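Local coordinates for protein putative methylthioribose-1-phosphate isomerase (Archaeoglobus fulgidus, PDB 1T5O) that probably interconverts 5-methylthioribose 1-phosphate and 5-methylthioribulose 1-phosphate, an isomerase step of methionine biosynthesis, at residues T152-G157 with F242-T247; A43-P48 with R158-D163. All coordinates share one frame; numbering follows the deposited sequence.

Contact 1 (T152-G157 with F242-T247)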
loop_
_atom_site.group_PDB
_atom_site.type_symbol
_atom_site.label_atom_id
_atom_site.label_comp_id
_atom_site.label_asym_id
_atom_site.label_seq_id
_atom_site.Cartn_x
_atom_site.Cartn_y
_atom_site.Cartn_z
ATOM N N THR A 152 7.213 -11.043 -5.708
ATOM C CA THR A 152 6.822 -10.502 -6.986
ATOM C C THR A 152 5.942 -9.282 -6.754
ATOM O O THR A 152 5.594 -8.975 -5.607
ATOM C CB THR A 152 6.112 -11.580 -7.859
ATOM O OG1 THR A 152 6.007 -11.085 -9.203
ATOM C CG2 THR A 152 4.716 -11.947 -7.281
ATOM N N TYR A 153 5.588 -8.575 -7.832
ATOM C CA TYR A 153 4.780 -7.368 -7.709
ATOM C C TYR A 153 3.773 -7.345 -8.844
ATOM O O TYR A 153 4.053 -7.838 -9.939
ATOM C CB TYR A 153 5.674 -6.127 -7.794
ATOM C CG TYR A 153 5.110 -4.954 -7.048
ATOM C CD1 TYR A 153 5.157 -4.918 -5.656
ATOM C CD2 TYR A 153 4.528 -3.881 -7.728
ATOM C CE1 TYR A 153 4.650 -3.835 -4.954
ATOM C CE2 TYR A 153 4.011 -2.801 -7.038
ATOM C CZ TYR A 153 4.083 -2.784 -5.645
ATOM O OH TYR A 153 3.628 -1.706 -4.935
ATOM N N CYS A 154 2.621 -6.743 -8.581
ATOM C CA CYS A 154 1.528 -6.699 -9.541
ATOM C C CYS A 154 1.081 -8.103 -9.977
ATOM O O CYS A 154 0.880 -8.994 -9.126
ATOM C CB CYS A 154 1.886 -5.826 -10.775
ATOM S SG CYS A 154 0.362 -5.208 -11.559
ATOM N N ASN A 155 0.933 -8.328 -11.286
ATOM C CA ASN A 155 0.471 -9.637 -11.758
ATOM C C ASN A 155 0.975 -9.918 -13.163
ATOM O O ASN A 155 0.257 -9.697 -14.147
ATOM C CB ASN A 155 -1.065 -9.679 -11.723
ATOM C CG ASN A 155 -1.641 -10.971 -12.302
ATOM O OD1 ASN A 155 -2.417 -10.928 -13.262
ATOM N ND2 ASN A 155 -1.279 -12.118 -11.716
ATOM N N ALA A 156 2.223 -10.374 -13.242
ATOM C CA ALA A 156 2.863 -10.702 -14.512
ATOM C C ALA A 156 2.765 -12.229 -14.648
ATOM O O ALA A 156 3.768 -12.943 -14.691
ATOM C CB ALA A 156 4.336 -10.242 -14.482
ATOM N N GLY A 157 1.526 -12.712 -14.687
ATOM C CA GLY A 157 1.278 -14.134 -14.784
ATOM C C GLY A 157 0.436 -14.538 -15.979
ATOM O O GLY A 157 0.378 -13.822 -16.982
ATOM N N PHE A 242 9.845 0.587 -17.025
ATOM C CA PHE A 242 8.583 1.135 -16.539
ATOM C C PHE A 242 7.653 -0.048 -16.201
ATOM O O PHE A 242 7.456 -0.948 -17.022
ATOM C CB PHE A 242 7.909 2.056 -17.578
ATOM C CG PHE A 242 8.595 3.411 -17.738
ATOM C CD1 PHE A 242 9.728 3.542 -18.546
ATOM C CD2 PHE A 242 8.133 4.533 -17.047
ATOM C CE1 PHE A 242 10.393 4.765 -18.665
ATOM C CE2 PHE A 242 8.799 5.775 -17.158
ATOM C CZ PHE A 242 9.939 5.880 -17.977
ATOM N N ASN A 243 7.110 -0.067 -14.981
ATOM C CA ASN A 243 6.201 -1.150 -14.585
ATOM C C ASN A 243 5.199 -0.560 -13.597
ATOM O O ASN A 243 5.331 0.603 -13.237
ATOM C CB ASN A 243 7.005 -2.304 -13.959
ATOM C CG ASN A 243 6.195 -3.564 -13.853
ATOM O OD1 ASN A 243 5.571 -3.989 -14.827
ATOM N ND2 ASN A 243 6.180 -4.172 -12.664
ATOM N N LYS A 244 4.194 -1.338 -13.181
ATOM C CA LYS A 244 3.168 -0.863 -12.236
ATOM C C LYS A 244 3.779 -0.040 -11.090
ATOM O O LYS A 244 4.763 -0.483 -10.482
ATOM C CB LYS A 244 2.401 -2.063 -11.644
ATOM C CG LYS A 244 1.343 -1.666 -10.611
ATOM C CD LYS A 244 0.299 -0.730 -11.226
ATOM C CE LYS A 244 -0.361 -1.377 -12.450
ATOM N NZ LYS A 244 -1.408 -0.537 -13.128
ATOM N N ILE A 245 3.213 1.131 -10.772
ATOM C CA ILE A 245 3.801 1.937 -9.680
ATOM C C ILE A 245 4.093 1.091 -8.456
ATOM O O ILE A 245 3.281 0.267 -8.038
ATOM C CB ILE A 245 2.914 3.083 -9.084
ATOM C CG1 ILE A 245 1.596 3.130 -9.800
ATOM C CG2 ILE A 245 3.726 4.408 -8.936
ATOM C CD1 ILE A 245 0.661 2.187 -9.198
ATOM N N GLY A 246 5.252 1.342 -7.861
ATOM C CA GLY A 246 5.629 0.616 -6.663
ATOM C C GLY A 246 6.824 -0.254 -6.955
ATOM O O GLY A 246 7.631 -0.541 -6.071
ATOM N N THR A 247 6.939 -0.666 -8.213
ATOM C CA THR A 247 8.042 -1.519 -8.630
ATOM C C THR A 247 9.389 -0.873 -8.286
ATOM O O THR A 247 10.282 -1.545 -7.737
ATOM C CB THR A 247 7.979 -1.812 -10.158
ATOM O OG1 THR A 247 6.741 -2.455 -10.462
ATOM C CG2 THR A 247 9.131 -2.715 -10.577
HETATM O O HOH W 1 1.714 -0.278 -5.915
HETATM O O HOH W 2 5.072 -7.070 -12.297
HETATM O O HOH W 3 6.075 -0.969 -3.865
#

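Contact 2 (A43-P48 with R158-D163)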
loop_
_atom_site.group_PDB
_atom_site.type_symbol
_atom_site.label_atom_id
_atom_site.label_comp_id
_atom_site.label_asym_id
_atom_site.label_seq_id
_atom_site.Cartn_x
_atom_site.Cartn_y
_atom_site.Cartn_z
ATOM N N ALA A 43 -11.603 -6.764 -17.879
ATOM C CA ALA A 43 -11.935 -8.181 -17.742
ATOM C C ALA A 43 -10.795 -8.936 -18.446
ATOM O O ALA A 43 -10.491 -10.078 -18.109
ATOM C CB ALA A 43 -13.275 -8.493 -18.392
ATOM N N VAL A 44 -10.188 -8.283 -19.437
ATOM C CA VAL A 44 -9.030 -8.822 -20.150
ATOM C C VAL A 44 -7.981 -7.766 -19.897
ATOM O O VAL A 44 -8.282 -6.578 -19.982
ATOM C CB VAL A 44 -9.160 -8.837 -21.677
ATOM C CG1 VAL A 44 -8.388 -10.036 -22.219
ATOM C CG2 VAL A 44 -10.597 -8.812 -22.100
ATOM N N ARG A 45 -6.754 -8.184 -19.626
ATOM C CA ARG A 45 -5.674 -7.235 -19.356
ATOM C C ARG A 45 -4.347 -7.924 -19.562
ATOM O O ARG A 45 -4.279 -9.158 -19.550
ATOM C CB ARG A 45 -5.770 -6.728 -17.918
ATOM C CG ARG A 45 -6.155 -7.804 -16.937
ATOM C CD ARG A 45 -5.854 -7.334 -15.529
ATOM N NE ARG A 45 -4.418 -7.245 -15.288
ATOM C CZ ARG A 45 -3.629 -8.294 -15.096
ATOM N NH1 ARG A 45 -4.139 -9.520 -15.117
ATOM N NH2 ARG A 45 -2.328 -8.122 -14.866
ATOM N N GLY A 46 -3.295 -7.130 -19.721
ATOM C CA GLY A 46 -1.979 -7.681 -19.979
ATOM C C GLY A 46 -1.735 -7.494 -21.465
ATOM O O GLY A 46 -2.619 -7.780 -22.277
ATOM N N ALA A 47 -0.556 -6.995 -21.828
ATOM C CA ALA A 47 -0.221 -6.749 -23.231
ATOM C C ALA A 47 -0.569 -7.898 -24.191
ATOM O O ALA A 47 -1.320 -7.700 -25.150
ATOM C CB ALA A 47 1.265 -6.386 -23.361
ATOM N N PRO A 48 -0.030 -9.106 -23.955
ATOM C CA PRO A 48 -0.325 -10.243 -24.838
ATOM C C PRO A 48 -1.813 -10.572 -24.900
ATOM O O PRO A 48 -2.336 -10.906 -25.953
ATOM C CB PRO A 48 0.481 -11.379 -24.216
ATOM C CG PRO A 48 1.598 -10.652 -23.535
ATOM C CD PRO A 48 0.897 -9.518 -22.890
ATOM N N ARG A 158 -0.241 -15.681 -15.855
ATOM C CA ARG A 158 -1.035 -16.223 -16.950
ATOM C C ARG A 158 -2.337 -15.482 -17.212
ATOM O O ARG A 158 -2.955 -15.670 -18.257
ATOM C CB ARG A 158 -1.299 -17.735 -16.736
ATOM C CG ARG A 158 -2.145 -18.129 -15.494
ATOM C CD ARG A 158 -2.314 -19.660 -15.500
ATOM N NE ARG A 158 -3.062 -20.244 -14.381
ATOM C CZ ARG A 158 -4.387 -20.235 -14.254
ATOM N NH1 ARG A 158 -5.153 -19.655 -15.166
ATOM N NH2 ARG A 158 -4.951 -20.857 -13.222
ATOM N N LEU A 159 -2.769 -14.638 -16.287
ATOM C CA LEU A 159 -3.985 -13.896 -16.544
ATOM C C LEU A 159 -3.647 -12.699 -17.449
ATOM O O LEU A 159 -4.452 -12.318 -18.306
ATOM C CB LEU A 159 -4.628 -13.440 -15.223
ATOM C CG LEU A 159 -5.229 -14.590 -14.394
ATOM C CD1 LEU A 159 -5.683 -14.082 -13.022
ATOM C CD2 LEU A 159 -6.396 -15.224 -15.153
ATOM N N ALA A 160 -2.427 -12.168 -17.288
ATOM C CA ALA A 160 -1.927 -11.019 -18.044
ATOM C C ALA A 160 -1.400 -11.401 -19.441
ATOM O O ALA A 160 -1.075 -10.531 -20.268
ATOM C CB ALA A 160 -0.822 -10.333 -17.241
ATOM N N THR A 161 -1.281 -12.696 -19.697
ATOM C CA THR A 161 -0.819 -13.153 -20.992
ATOM C C THR A 161 -1.865 -14.143 -21.469
ATOM O O THR A 161 -2.915 -14.258 -20.836
ATOM C CB THR A 161 0.568 -13.813 -20.875
ATOM O OG1 THR A 161 0.514 -14.895 -19.939
ATOM C CG2 THR A 161 1.590 -12.797 -20.395
ATOM N N VAL A 162 -1.611 -14.841 -22.572
ATOM C CA VAL A 162 -2.572 -15.846 -23.051
ATOM C C VAL A 162 -2.461 -17.033 -22.097
ATOM O O VAL A 162 -3.475 -17.629 -21.690
ATOM C CB VAL A 162 -2.268 -16.293 -24.500
ATOM C CG1 VAL A 162 -3.111 -17.500 -24.859
ATOM C CG2 VAL A 162 -2.575 -15.152 -25.473
ATOM N N ASP A 163 -1.220 -17.364 -21.735
ATOM C CA ASP A 163 -0.948 -18.435 -20.785
ATOM C C ASP A 163 0.518 -18.410 -20.278
ATOM O O ASP A 163 1.392 -17.770 -20.875
ATOM C CB ASP A 163 -1.269 -19.800 -21.421
ATOM C CG ASP A 163 -1.611 -20.876 -20.385
ATOM O OD1 ASP A 163 -1.751 -20.546 -19.186
ATOM O OD2 ASP A 163 -1.755 -22.062 -20.780
HETATM O O HOH W 4 -6.412 -10.941 -19.765
#

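Contact 1 (T152-G157 with F242-T247)
Y153 and C154, just after strand 149-152 of the seven-stranded mixed sheet, meet the turn K244-T247 at the end of strand 240-244 by van der Waals packing, with no direct hydrogen bond between the two segments. The Y153 ring, its CG anti to the backbone N (chi1 -152°), reaches the type II turn and also packs on S215 of the second subunit. Its CE2 edge lies 3.3 Å from I245 O, G246 O stands over one face, and the OH is 3.5 Å from G246 CA. A side chain at that glycine would run into the hydroxyl. At the other end of the contact, C154 SG lies 3.7 Å from K244 CB.

Water supplies the polar links. The Y153 hydroxyl donates to one water, which in turn donates to I245 O, and it accepts from a second that also donates to G246 O. A third joins Y153 O to N243 ND2.

Just before the turn, N243 ND2 donates to T247 OG1 (2.8 Å), tilted from its amide plane. OG1 donates to a lone pair of K244 O (2.8 Å), which also accepts from T247 N. C154, predicted to stabilise the transition state, thus holds the carbon stem of K244, whose bent chain probably carries the amine toward the predicted substrate site.

Contact 2 (A43-P48 with R158-D163)
This is a close backbone packing contact, in which the loop R45-G46 leading into helix 47-61 lies against the loop that follows strand 149-152. It positions R45, G46 and A47, all predicted to bind substrate. The backbones come together at G46 and A160, whose CA atoms are 3.9 Å apart. Two CA-H...O contacts run in opposite directions: G46 CA to A160 O at 3.0 Å, and A160 CA to R45 O at 3.4 Å. A CB on G46 would collide with A160 O. A water takes the R45 N-H and lies 2.8 Å from L159 O.

The R45 chain, bent at chi3 (-69°), brings NH2 obliquely to 3.6 Å from A160 CB, and L159 CB sits at the edge of the guanidinium, near its plane. Q17 takes a hydrogen bond from NH1, and N155 probably another. An alanine at R45 would probably leave Q17 OE1 and N155 OD1 without this donor and open a gap beside A160 and L159.

P48, in the first turn of the helix, presents CG to T161 CG2 at 3.8 Å and CD to A160 O. Helix 111-141 flanks this end, with D129 touching P48 and T161, while helix 193-204 and strand 12-15 pack against L159.

The two contacts are joined through one continuous loop, since 152-157 runs straight into 158-163, and their centres lie 14 Å apart. N155 bridges them: its OD1 lies 2.9 Å from R45 NH1, the probable hydrogen bond, and its O packs on A160 CB at 3.3 Å. Contact 1 brings C154, N243 and K244 to the predicted active site, and contact 2 brings R45, G46 and A47 from the start of helix 47-61. Between side chains, nearest atoms put R45 about 5 Å from C154. Q193, also predicted to bind substrate, is about 4 Å from K244 and about 5 Å from R45, and the predicted proton donor D234 is about 5 Å from K244.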